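Local structure of alkaline phosphatase (Antarctic bacterium, 2W5V) at residues Y55-T60 against F277-G282; S48-T53 against P61-F66; L237-L242 against S247-M252. The protein probably acts as a zinc- and magnesium-dependent alkaline phosphatase, hydrolysing phosphate monoesters to release inorganic phosphate. The protein carries 1 engineered substitution. All coordinates share one frame; numbering follows the deposited sequence.

Contact 1 of 3, residues Y55-T60 against F277-G282. Unlike the reference sequence in segment 55-60: Ser58 (reference Glu).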
loop_
_atom_site.group_PDB
_atom_site.type_symbol
_atom_site.label_atom_id
_atom_site.label_comp_id
_atom_site.label_asym_id
_atom_site.label_seq_id
_atom_site.Cartn_x
_atom_site.Cartn_y
_atom_site.Cartn_z
ATOM N N TYR B 55 -14.520 -3.589 3.120
ATOM C CA TYR B 55 -15.217 -4.204 4.255
ATOM C C TYR B 55 -16.457 -3.443 4.701
ATOM O O TYR B 55 -17.381 -4.024 5.285
ATOM C CB TYR B 55 -14.271 -4.342 5.447
ATOM C CG TYR B 55 -13.129 -5.297 5.203
ATOM C CD1 TYR B 55 -11.929 -4.845 4.675
ATOM C CD2 TYR B 55 -13.254 -6.653 5.483
ATOM C CE1 TYR B 55 -10.879 -5.699 4.440
ATOM C CE2 TYR B 55 -12.199 -7.531 5.246
ATOM C CZ TYR B 55 -11.013 -7.042 4.721
ATOM O OH TYR B 55 -9.950 -7.883 4.475
ATOM N N PHE B 56 -16.474 -2.140 4.452
ATOM C CA PHE B 56 -17.544 -1.295 4.973
ATOM C C PHE B 56 -18.335 -0.579 3.886
ATOM O O PHE B 56 -19.037 0.388 4.158
ATOM C CB PHE B 56 -16.977 -0.287 5.974
ATOM C CG PHE B 56 -16.425 -0.924 7.210
ATOM C CD1 PHE B 56 -15.070 -1.141 7.348
ATOM C CD2 PHE B 56 -17.273 -1.326 8.230
ATOM C CE1 PHE B 56 -14.561 -1.733 8.486
ATOM C CE2 PHE B 56 -16.769 -1.919 9.368
ATOM C CZ PHE B 56 -15.408 -2.125 9.495
ATOM N N LYS B 57 -18.223 -1.059 2.657
ATOM C CA LYS B 57 -19.012 -0.506 1.572
ATOM C C LYS B 57 -19.868 -1.595 0.943
ATOM O O LYS B 57 -19.426 -2.733 0.802
ATOM C CB LYS B 57 -18.109 0.117 0.507
ATOM C CG LYS B 57 -18.881 0.956 -0.490
ATOM C CD LYS B 57 -17.982 1.630 -1.506
ATOM C CE LYS B 57 -18.783 2.677 -2.275
ATOM N NZ LYS B 57 -18.076 3.186 -3.482
ATOM N N SER B 58 -21.094 -1.251 0.569
ATOM C CA SER B 58 -21.934 -2.175 -0.179
ATOM C C SER B 58 -21.378 -2.323 -1.595
ATOM O O SER B 58 -21.100 -1.334 -2.274
ATOM C CB SER B 58 -23.378 -1.671 -0.217
ATOM O OG SER B 58 -24.142 -2.382 -1.172
ATOM N N GLY B 59 -21.195 -3.561 -2.036
ATOM C CA GLY B 59 -20.659 -3.811 -3.361
ATOM C C GLY B 59 -19.154 -3.643 -3.447
ATOM O O GLY B 59 -18.500 -3.256 -2.478
ATOM N N THR B 60 -18.603 -3.928 -4.620
ATOM C CA THR B 60 -17.160 -3.889 -4.834
ATOM C C THR B 60 -16.664 -2.455 -5.005
ATOM O O THR B 60 -17.323 -1.647 -5.656
ATOM C CB THR B 60 -16.788 -4.701 -6.082
ATOM O OG1 THR B 60 -17.383 -6.002 -5.991
ATOM C CG2 THR B 60 -15.286 -4.846 -6.201
ATOM N N PHE B 277 -15.716 9.082 -1.788
ATOM C CA PHE B 277 -14.580 9.257 -2.691
ATOM C C PHE B 277 -14.505 8.120 -3.717
ATOM O O PHE B 277 -14.298 8.358 -4.907
ATOM C CB PHE B 277 -13.271 9.346 -1.896
ATOM C CG PHE B 277 -12.054 9.559 -2.755
ATOM C CD1 PHE B 277 -11.777 10.817 -3.293
ATOM C CD2 PHE B 277 -11.182 8.510 -3.020
ATOM C CE1 PHE B 277 -10.649 11.020 -4.093
ATOM C CE2 PHE B 277 -10.049 8.697 -3.815
ATOM C CZ PHE B 277 -9.783 9.963 -4.355
ATOM N N ASP B 278 -14.703 6.886 -3.260
ATOM C CA ASP B 278 -14.713 5.752 -4.176
ATOM C C ASP B 278 -15.827 5.868 -5.216
ATOM O O ASP B 278 -15.663 5.446 -6.359
ATOM C CB ASP B 278 -14.831 4.415 -3.429
ATOM C CG ASP B 278 -14.725 3.224 -4.371
ATOM O OD1 ASP B 278 -13.603 2.927 -4.839
ATOM O OD2 ASP B 278 -15.765 2.597 -4.665
ATOM N N ASP B 279 -16.963 6.438 -4.828
ATOM C CA ASP B 279 -18.016 6.737 -5.802
ATOM C C ASP B 279 -17.509 7.682 -6.895
ATOM O O ASP B 279 -17.764 7.467 -8.086
ATOM C CB ASP B 279 -19.243 7.336 -5.111
ATOM C CG ASP B 279 -20.121 6.274 -4.448
ATOM O OD1 ASP B 279 -19.883 5.064 -4.670
ATOM O OD2 ASP B 279 -21.052 6.650 -3.701
ATOM N N ALA B 280 -16.799 8.730 -6.487
ATOM C CA ALA B 280 -16.214 9.675 -7.435
ATOM C C ALA B 280 -15.231 8.980 -8.365
ATOM O O ALA B 280 -15.163 9.289 -9.551
ATOM C CB ALA B 280 -15.525 10.813 -6.701
ATOM N N ILE B 281 -14.464 8.040 -7.825
ATOM C CA ILE B 281 -13.568 7.250 -8.663
ATOM C C ILE B 281 -14.357 6.535 -9.762
ATOM O O ILE B 281 -13.960 6.544 -10.923
ATOM C CB ILE B 281 -12.776 6.205 -7.846
ATOM C CG1 ILE B 281 -11.815 6.891 -6.871
ATOM C CG2 ILE B 281 -12.013 5.273 -8.783
ATOM C CD1 ILE B 281 -11.058 5.899 -5.977
ATOM N N GLY B 282 -15.478 5.918 -9.391
ATOM C CA GLY B 282 -16.330 5.231 -10.350
ATOM C C GLY B 282 -16.831 6.165 -11.442
ATOM O O GLY B 282 -16.929 5.791 -12.615
#

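Contact 2 of 3, residues S48-T53 against P61-F66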
loop_
_atom_site.group_PDB
_atom_site.type_symbol
_atom_site.label_atom_id
_atom_site.label_comp_id
_atom_site.label_asym_id
_atom_site.label_seq_id
_atom_site.Cartn_x
_atom_site.Cartn_y
_atom_site.Cartn_z
ATOM N N SER B 48 -4.580 1.604 4.568
ATOM C CA SER B 48 -5.565 1.100 5.535
ATOM C C SER B 48 -6.934 1.759 5.331
ATOM O O SER B 48 -7.969 1.091 5.370
ATOM C CB SER B 48 -5.081 1.312 6.968
ATOM O OG SER B 48 -4.007 0.438 7.291
ATOM N N GLN B 49 -6.937 3.066 5.092
ATOM C CA GLN B 49 -8.182 3.781 4.823
ATOM C C GLN B 49 -8.831 3.259 3.550
ATOM O O GLN B 49 -10.035 3.006 3.513
ATOM C CB GLN B 49 -7.933 5.283 4.672
ATOM C CG GLN B 49 -7.743 6.043 5.975
ATOM C CD GLN B 49 -6.320 5.983 6.486
ATOM O OE1 GLN B 49 -5.505 5.200 5.999
ATOM N NE2 GLN B 49 -6.013 6.812 7.475
ATOM N N ILE B 50 -8.027 3.111 2.503
ATOM C CA ILE B 50 -8.505 2.565 1.241
ATOM C C ILE B 50 -9.108 1.185 1.464
ATOM O O ILE B 50 -10.163 0.855 0.916
ATOM C CB ILE B 50 -7.351 2.456 0.207
ATOM C CG1 ILE B 50 -6.874 3.854 -0.231
ATOM C CG2 ILE B 50 -7.773 1.618 -0.992
ATOM C CD1 ILE B 50 -5.504 3.825 -0.914
ATOM N N SER B 51 -8.433 0.381 2.279
ATOM C CA SER B 51 -8.890 -0.978 2.559
ATOM C C SER B 51 -10.291 -1.048 3.180
ATOM O O SER B 51 -11.025 -2.023 2.976
ATOM C CB SER B 51 -7.888 -1.681 3.467
ATOM O OG SER B 51 -6.656 -1.836 2.793
ATOM N N SER B 52 -10.675 -0.018 3.928
ATOM C CA SER B 52 -11.982 -0.037 4.578
ATOM C C SER B 52 -13.128 -0.168 3.575
ATOM O O SER B 52 -14.166 -0.727 3.904
ATOM C CB SER B 52 -12.179 1.181 5.503
ATOM O OG SER B 52 -12.304 2.386 4.771
ATOM N N THR B 53 -12.944 0.328 2.352
ATOM C CA THR B 53 -13.996 0.212 1.340
ATOM C C THR B 53 -14.264 -1.241 0.946
ATOM O O THR B 53 -15.313 -1.550 0.381
ATOM C CB THR B 53 -13.693 1.033 0.066
ATOM O OG1 THR B 53 -12.552 0.484 -0.618
ATOM C CG2 THR B 53 -13.404 2.482 0.417
ATOM N N PRO B 61 -15.507 -2.128 -4.405
ATOM C CA PRO B 61 -14.950 -0.780 -4.567
ATOM C C PRO B 61 -14.462 -0.540 -5.986
ATOM O O PRO B 61 -13.961 -1.454 -6.634
ATOM C CB PRO B 61 -13.746 -0.779 -3.620
ATOM C CG PRO B 61 -13.968 -1.903 -2.685
ATOM C CD PRO B 61 -14.746 -2.927 -3.430
ATOM N N ASN B 62 -14.582 0.697 -6.453
ATOM C CA ASN B 62 -14.079 1.050 -7.772
ATOM C C ASN B 62 -12.554 0.967 -7.828
ATOM O O ASN B 62 -11.967 0.827 -8.900
ATOM C CB ASN B 62 -14.611 2.423 -8.186
ATOM C CG ASN B 62 -16.097 2.386 -8.480
ATOM O OD1 ASN B 62 -16.535 1.660 -9.371
ATOM N ND2 ASN B 62 -16.882 3.152 -7.727
ATOM N N TYR B 63 -11.912 1.017 -6.666
ATOM C CA TYR B 63 -10.481 0.729 -6.609
ATOM C C TYR B 63 -10.105 -0.537 -7.395
ATOM O O TYR B 63 -9.035 -0.596 -7.997
ATOM C CB TYR B 63 -9.999 0.585 -5.157
ATOM C CG TYR B 63 -9.810 1.892 -4.425
ATOM C CD1 TYR B 63 -10.711 2.301 -3.451
ATOM C CD2 TYR B 63 -8.734 2.718 -4.709
ATOM C CE1 TYR B 63 -10.546 3.510 -2.780
ATOM C CE2 TYR B 63 -8.554 3.930 -4.046
ATOM C CZ TYR B 63 -9.462 4.320 -3.080
ATOM O OH TYR B 63 -9.285 5.519 -2.410
ATOM N N THR B 64 -10.968 -1.554 -7.383
ATOM C CA THR B 64 -10.608 -2.837 -7.992
ATOM C C THR B 64 -10.482 -2.784 -9.519
ATOM O O THR B 64 -9.992 -3.726 -10.136
ATOM C CB THR B 64 -11.588 -3.967 -7.623
ATOM O OG1 THR B 64 -12.894 -3.634 -8.103
ATOM C CG2 THR B 64 -11.624 -4.173 -6.118
ATOM N N GLN B 65 -10.939 -1.696 -10.122
ATOM C CA GLN B 65 -10.790 -1.521 -11.565
ATOM C C GLN B 65 -9.345 -1.241 -11.979
ATOM O O GLN B 65 -9.001 -1.379 -13.149
ATOM C CB GLN B 65 -11.690 -0.392 -12.072
ATOM C CG GLN B 65 -13.173 -0.642 -11.901
ATOM C CD GLN B 65 -14.027 0.424 -12.559
ATOM O OE1 GLN B 65 -13.889 0.699 -13.753
ATOM N NE2 GLN B 65 -14.922 1.028 -11.785
ATOM N N PHE B 66 -8.499 -0.836 -11.032
ATOM C CA PHE B 66 -7.133 -0.436 -11.376
ATOM C C PHE B 66 -6.168 -1.609 -11.473
ATOM O O PHE B 66 -6.216 -2.531 -10.665
ATOM C CB PHE B 66 -6.575 0.571 -10.361
ATOM C CG PHE B 66 -7.205 1.932 -10.437
ATOM C CD1 PHE B 66 -8.186 2.310 -9.528
ATOM C CD2 PHE B 66 -6.804 2.844 -11.403
ATOM C CE1 PHE B 66 -8.759 3.566 -9.596
ATOM C CE2 PHE B 66 -7.374 4.106 -11.471
ATOM C CZ PHE B 66 -8.348 4.463 -10.571
#

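Contact 3 of 3, residues L237-L242 against S247-M252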
loop_
_atom_site.group_PDB
_atom_site.type_symbol
_atom_site.label_atom_id
_atom_site.label_comp_id
_atom_site.label_asym_id
_atom_site.label_seq_id
_atom_site.Cartn_x
_atom_site.Cartn_y
_atom_site.Cartn_z
ATOM N N LEU B 237 -20.052 17.033 -13.707
ATOM C CA LEU B 237 -20.401 18.325 -14.281
ATOM C C LEU B 237 -19.145 19.001 -14.846
ATOM O O LEU B 237 -19.169 19.549 -15.953
ATOM C CB LEU B 237 -21.056 19.211 -13.223
ATOM C CG LEU B 237 -21.673 20.515 -13.721
ATOM C CD1 LEU B 237 -22.792 20.226 -14.713
ATOM C CD2 LEU B 237 -22.190 21.319 -12.545
ATOM N N ALA B 238 -18.051 18.948 -14.087
ATOM C CA ALA B 238 -16.780 19.525 -14.526
ATOM C C ALA B 238 -16.338 18.894 -15.839
ATOM O O ALA B 238 -15.920 19.581 -16.767
ATOM C CB ALA B 238 -15.707 19.330 -13.460
ATOM N N ILE B 239 -16.429 17.575 -15.910
ATOM C CA ILE B 239 -16.073 16.868 -17.131
ATOM C C ILE B 239 -16.863 17.369 -18.345
ATOM O O ILE B 239 -16.287 17.657 -19.396
ATOM C CB ILE B 239 -16.267 15.359 -16.975
ATOM C CG1 ILE B 239 -15.182 14.794 -16.055
ATOM C CG2 ILE B 239 -16.218 14.693 -18.340
ATOM C CD1 ILE B 239 -15.443 13.350 -15.611
ATOM N N GLN B 240 -18.178 17.480 -18.199
ATOM C CA GLN B 240 -19.013 17.943 -19.304
ATOM C C GLN B 240 -18.707 19.384 -19.664
ATOM O O GLN B 240 -18.639 19.736 -20.839
ATOM C CB GLN B 240 -20.493 17.815 -18.961
ATOM C CG GLN B 240 -20.917 16.427 -18.545
ATOM C CD GLN B 240 -22.397 16.359 -18.255
ATOM O OE1 GLN B 240 -23.222 16.372 -19.174
ATOM N NE2 GLN B 240 -22.748 16.298 -16.974
ATOM N N PHE B 241 -18.526 20.227 -18.655
ATOM C CA PHE B 241 -18.310 21.642 -18.924
ATOM C C PHE B 241 -16.969 21.871 -19.603
ATOM O O PHE B 241 -16.864 22.669 -20.536
ATOM C CB PHE B 241 -18.369 22.465 -17.642
ATOM C CG PHE B 241 -18.172 23.941 -17.871
ATOM C CD1 PHE B 241 -19.227 24.731 -18.302
ATOM C CD2 PHE B 241 -16.939 24.534 -17.656
ATOM C CE1 PHE B 241 -19.059 26.086 -18.521
ATOM C CE2 PHE B 241 -16.761 25.897 -17.869
ATOM C CZ PHE B 241 -17.822 26.674 -18.304
ATOM N N LEU B 242 -15.942 21.174 -19.123
ATOM C CA LEU B 242 -14.587 21.408 -19.604
ATOM C C LEU B 242 -14.325 20.766 -20.962
ATOM O O LEU B 242 -13.379 21.140 -21.651
ATOM C CB LEU B 242 -13.555 20.942 -18.572
ATOM C CG LEU B 242 -13.574 21.774 -17.287
ATOM C CD1 LEU B 242 -12.632 21.179 -16.255
ATOM C CD2 LEU B 242 -13.231 23.238 -17.583
ATOM N N SER B 247 -12.737 20.223 -26.384
ATOM C CA SER B 247 -11.548 20.719 -25.706
ATOM C C SER B 247 -10.945 19.639 -24.813
ATOM O O SER B 247 -11.661 18.819 -24.258
ATOM C CB SER B 247 -11.920 21.941 -24.868
ATOM O OG SER B 247 -10.811 22.403 -24.124
ATOM N N ALA B 248 -9.628 19.635 -24.674
ATOM C CA ALA B 248 -8.995 18.757 -23.698
ATOM C C ALA B 248 -9.121 19.398 -22.316
ATOM O O ALA B 248 -9.318 20.608 -22.206
ATOM C CB ALA B 248 -7.546 18.538 -24.050
ATOM N N PHE B 249 -9.008 18.600 -21.263
ATOM C CA PHE B 249 -9.185 19.136 -19.923
ATOM C C PHE B 249 -8.298 18.486 -18.873
ATOM O O PHE B 249 -7.823 17.364 -19.040
ATOM C CB PHE B 249 -10.660 19.057 -19.500
ATOM C CG PHE B 249 -11.195 17.641 -19.358
ATOM C CD1 PHE B 249 -10.966 16.911 -18.195
ATOM C CD2 PHE B 249 -11.952 17.061 -20.373
ATOM C CE1 PHE B 249 -11.464 15.620 -18.049
ATOM C CE2 PHE B 249 -12.463 15.770 -20.234
ATOM C CZ PHE B 249 -12.215 15.050 -19.072
ATOM N N PHE B 250 -8.070 19.226 -17.797
ATOM C CA PHE B 250 -7.446 18.711 -16.598
ATOM C C PHE B 250 -8.367 19.025 -15.418
ATOM O O PHE B 250 -8.831 20.154 -15.281
ATOM C CB PHE B 250 -6.080 19.375 -16.374
ATOM C CG PHE B 250 -5.482 19.058 -15.038
ATOM C CD1 PHE B 250 -4.692 17.929 -14.864
ATOM C CD2 PHE B 250 -5.745 19.863 -13.944
ATOM C CE1 PHE B 250 -4.161 17.622 -13.632
ATOM C CE2 PHE B 250 -5.218 19.571 -12.704
ATOM C CZ PHE B 250 -4.423 18.443 -12.543
ATOM N N ILE B 251 -8.639 18.030 -14.577
ATOM C CA ILE B 251 -9.468 18.219 -13.380
ATOM C C ILE B 251 -8.768 17.615 -12.173
ATOM O O ILE B 251 -8.198 16.526 -12.268
ATOM C CB ILE B 251 -10.846 17.515 -13.535
ATOM C CG1 ILE B 251 -11.675 18.188 -14.622
ATOM C CG2 ILE B 251 -11.616 17.496 -12.222
ATOM C CD1 ILE B 251 -12.842 17.326 -15.112
ATOM N N MET B 252 -8.789 18.326 -11.050
ATOM C CA MET B 252 -8.423 17.752 -9.758
ATOM C C MET B 252 -9.680 17.787 -8.893
ATOM O O MET B 252 -10.254 18.853 -8.684
ATOM C CB MET B 252 -7.307 18.557 -9.078
ATOM C CG MET B 252 -6.719 17.879 -7.830
ATOM S SD MET B 252 -7.768 17.932 -6.347
ATOM C CE MET B 252 -7.724 19.699 -5.991
#

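Contact 1 of 3, residues Y55-T60 against F277-G282
Lys57 NZ is gripped by two carboxylates of consecutive residues on helix 267-291. The shorter salt bridge runs to Asp278 OD2 at 2.7 Å and uses the anti lone pair, the one turned away from OD1. The other joins Lys57 NZ to Asp279 OD1 at 2.9 Å; here the ammonium sits above the carboxylate plane, 47° out of it. The lysine owes its reach to a stretched chain. All four of its torsions lie close to 180°, carrying NZ to the helix although the nearest CA atoms, those of Lys57 and Asp278, are 9.5 Å apart. The two aspartates meet it by different rotations: CG of Asp278 lies anti to the backbone N (chi1 -175°), whereas that of Asp279 is turned beside its own N, bringing OD1 round to the lysine. Asp279 is exposed, but Asp278 is buried, and the loop residues Asn62 and Tyr63 also give their backbone N-H groups to its carboxylate. With a cation and two amides around it, this carboxylate would be expected to stay ionised. A weak bond from Lys57 NZ to Asn275 O and a hydrogen bond from Asn275 ND2 to Phe56 O add to the junction. This three-residue salt-bridge network ties the loop between helix 47-52 and strand 68-73 to a long helix of the alkaline phosphatase fold.

Contact 2 of 3, residues S48-T53 against P61-F66
Ile50 and Tyr63 meet in a CH-pi contact: methyl CG2 of the isoleucine stands over the middle of the ring, 3.6 Å from its centroid and only 5° off the normal. In Ile50, CG2 is anti to the backbone N and CG1 lies beside it (chi1 -68°); CG1 is 3.7 Å from Tyr63 OH. The two side chains cross at about a right angle. An alanine in place of Tyr63 is likely to leave the Ile50 methyl without the ring face it packs on and to open a gap beside Phe277 and Ile281 of helix 267-291. Van der Waals packing continues at Thr53, where Pro61 CG lies 3.4 Å from Thr53 O and 3.5 Å from Thr53 OG1. That hydroxyl also approaches the tyrosine obliquely, 3.8 Å from Tyr63 CD1. The loop that follows helix 47-52 forms a 3-10 turn at 62-65 and leads to strand 68-73 of the central sheet of the alkaline phosphatase fold; Tyr63 also packs on Ile357 of the second subunit. Hydrogen bonds act inside each segment, none across. Thr53 OG1 gives its proton to Ile50 O at 2.9 Å, and Thr64 OG1 does the same to Pro61 O at 2.8 Å. Each of these carbonyls also takes the backbone N-H of the same threonine, two bonds apiece.

Contact 3 of 3, residues L237-L242 against S247-M252
Leu242 and Ile251 lie at the heart of a helix-on-sheet packing, the return half of a beta-alpha-beta crossover. Helix 230-242 follows strand 210-214 and leads through a short turn into strand 249-255; the two strands are parallel in the central sheet of this alpha/beta fold, with strands 165-169 and 124-129 between them. The helix and strand segments run nearly antiparallel, at 160°, with axes 9.0 Å apart. No hydrogen bond links them, and the contact is almost wholly aliphatic and aromatic. Strand alternation turns Phe249 and Ile251 to the helix and Phe250 away from it. Leu242 has CG beside its backbone N (chi1 -67°) and an extended second torsion, which brings CD1 to within 3.5 Å of Ile251 CG1. Ile251 CD1 ends against the helix between Ala238 and Ile239, 3.6 Å from Ile239 CG1. The same methyl lies 3.7 Å from the backbone N of Ile239. The small side chain of Ala238, which it also touches, is consistent with this close approach to the helix backbone. Ile239 and Ile251 cross at about a right angle. Phe249 takes the less common first torsion of 65°, with CG between its backbone N and carbonyl carbon. Its CB packs on Leu242 CB at 3.6 Å, while the far end of the ring reaches Ile239 CG2, so a single side chain spans nearly one helical turn. Ile38 of the neighbouring strand 36-42 packs against both Ile239 and Phe249, widening the apolar layer. At the turn the packing passes from side chains to backbone, with Leu242 O lying 3.6 Å from Ser247 CB.

Contacts 1 and 2 form one continuous region, their centres 7 Å apart. Asp278 of contact 1 joins them, with OD2 2.9 Å from Asn62 N and OD1 3.1 Å from Tyr63 N, at the start of segment 61-66 of contact 2. Contact 3 stands apart, its centre 23 Å from that of contact 1 and 24 Å from that of contact 2. None of the three supplies a metal ligand. The side chain of Ile50 in contact 2 is about 13 Å from a bound zinc ion. In contact 3, the side chain of Ile251 is about 9 Å from that of Glu254, a magnesium ligand on the same strand.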